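Local coordinates for glucose-6-phosphate acetyltransferase 1 (Arabidopsis thaliana, PDB 3T90), which transfers the acetyl group of acetyl-CoA to the amine of D-glucosamine 6-phosphate, a step in making UDP-N-acetylglucosamine, at the interface of chains A and B. Coordinates in Å, arbitrary orientation; residue numbers count along the deposited sequence, not the author numbering. Chains: chain A/B, Glucose-6-phosphate acetyltransferase 1.

The interface of chains A and B. Residues chain A 122-126, 142-143; chain B 141-143.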
# COMPACT_ATOMS: atom_id res chain seq x y z
N LEU A 122 -1.20 -0.48 -8.12
CA LEU A 122 -1.99 -1.67 -7.68
C LEU A 122 -1.27 -2.89 -8.19
O LEU A 122 -0.33 -2.80 -8.99
CB LEU A 122 -3.43 -1.64 -8.18
CG LEU A 122 -3.64 -1.61 -9.73
CD1 LEU A 122 -3.50 -3.01 -10.37
CD2 LEU A 122 -5.03 -0.89 -10.04
N ASP A 123 -1.65 -4.05 -7.67
CA ASP A 123 -1.11 -5.34 -8.18
C ASP A 123 -2.22 -6.18 -8.77
O ASP A 123 -3.38 -6.12 -8.33
CB ASP A 123 -0.37 -6.06 -7.03
CG ASP A 123 0.72 -5.23 -6.38
OD1 ASP A 123 1.76 -5.01 -7.02
OD2 ASP A 123 0.66 -4.96 -5.16
N CYS A 124 -1.84 -6.94 -9.81
CA CYS A 124 -2.81 -7.79 -10.52
C CYS A 124 -2.14 -9.00 -11.08
O CYS A 124 -0.91 -9.08 -11.11
CB CYS A 124 -3.57 -7.01 -11.59
SG CYS A 124 -2.52 -6.46 -12.92
N SER A 125 -2.95 -9.95 -11.56
CA SER A 125 -2.38 -11.06 -12.32
C SER A 125 -1.81 -10.59 -13.63
O SER A 125 -2.25 -9.59 -14.22
CB SER A 125 -3.42 -12.16 -12.57
OG SER A 125 -4.44 -11.60 -13.46
N VAL A 126 -0.86 -11.34 -14.14
CA VAL A 126 -0.37 -11.12 -15.49
C VAL A 126 -1.53 -11.05 -16.47
O VAL A 126 -1.51 -10.14 -17.35
CB VAL A 126 0.49 -12.28 -15.91
CG1 VAL A 126 0.90 -12.12 -17.36
CG2 VAL A 126 1.73 -12.49 -14.95
N ILE A 142 7.30 -5.81 -10.47
CA ILE A 142 6.60 -7.01 -9.98
C ILE A 142 6.30 -6.98 -8.51
O ILE A 142 6.88 -6.19 -7.76
CB ILE A 142 7.40 -8.27 -10.25
CG1 ILE A 142 8.79 -8.24 -9.59
CG2 ILE A 142 7.63 -8.45 -11.77
CD1 ILE A 142 9.49 -9.66 -9.62
N GLN A 143 5.32 -7.77 -8.08
CA GLN A 143 4.94 -7.84 -6.70
C GLN A 143 5.66 -9.01 -6.06
O GLN A 143 5.69 -10.13 -6.63
CB GLN A 143 3.43 -8.00 -6.53
CG GLN A 143 2.97 -7.91 -5.02
CD GLN A 143 1.63 -8.57 -4.84
OE1 GLN A 143 0.66 -7.93 -4.46
NE2 GLN A 143 1.58 -9.87 -5.08
N SER B 141 2.30 -11.88 -8.74
CA SER B 141 1.51 -10.84 -9.35
C SER B 141 2.48 -9.78 -9.84
O SER B 141 3.67 -9.78 -9.54
CB SER B 141 0.57 -10.13 -8.37
OG SER B 141 -0.44 -11.10 -8.00
N ILE B 142 1.95 -8.88 -10.68
CA ILE B 142 2.67 -7.71 -11.21
C ILE B 142 2.12 -6.40 -10.74
O ILE B 142 1.00 -6.32 -10.25
CB ILE B 142 2.65 -7.70 -12.73
CG1 ILE B 142 1.23 -7.67 -13.29
CG2 ILE B 142 3.33 -8.96 -13.28
CD1 ILE B 142 1.21 -7.35 -14.85
N GLN B 143 2.94 -5.35 -10.80
CA GLN B 143 2.54 -4.04 -10.40
C GLN B 143 2.07 -3.28 -11.62
O GLN B 143 2.76 -3.29 -12.67
CB GLN B 143 3.67 -3.29 -9.70
CG GLN B 143 3.21 -1.90 -9.10
CD GLN B 143 4.39 -0.99 -8.90
OE1 GLN B 143 4.70 -0.59 -7.80
NE2 GLN B 143 5.02 -0.62 -10.01
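A:Cys124 and B:Ile142 pair through both of their backbone polar groups, joining the end of strand 119-124 of one subunit to strand 138-147 of the other in antiparallel register. A:Cys124 N donates to B:Ile142 O at 2.9 Å, approaching in the plane of the carbonyl, and B:Ile142 N returns a bond of 2.9 Å to A:Cys124 O, almost in line with that C=O. The opposite edge of the B strand is also engaged: A:Gln143 N donates to B:Ser141 O at 3.0 Å. Its N-H points fairly straight at the oxygen, but it comes from above the carbonyl plane, 41° out of it, and not along a lone pair.

B:Ile142 and the A:Cys124 thiol share one face of this backbone ladder. The CG1 branch of B:Ile142 lies between its own backbone N and carbonyl carbon (chi1 59°), which brings CG1 alongside A:Cys124, 4.0 Å from the thiol SG. Its tip, CD1, reaches on to A:Val126, lying 4.1 Å from CA at the start of the 3-10 helix 126-128. An alanine at B:Ile142 removes CG1, CG2 and CD1, which would probably open a gap beside the thiol and A:Val126. On the opposite face, the extended side chain of A:Gln143, with CG anti to the backbone N (chi1 -173°), lays its carboxamide over B:Ser141, NE2 3.4 Å from CB. A:Asp123 flanks the ladder on that face, its carboxylate OD1 3.6 Å from B:Gln143 CA.

The patch belongs to the two-fold interface of the GNAT-fold homodimer. Strand 138-147 of chain B is inserted between strands 119-124 and 138-147 of chain A, with A:Ile142 and B:Ile142 paired antiparallel where the C-terminal strands meet, and the symmetry repeats the exchange, so these strands knit the two sheets together.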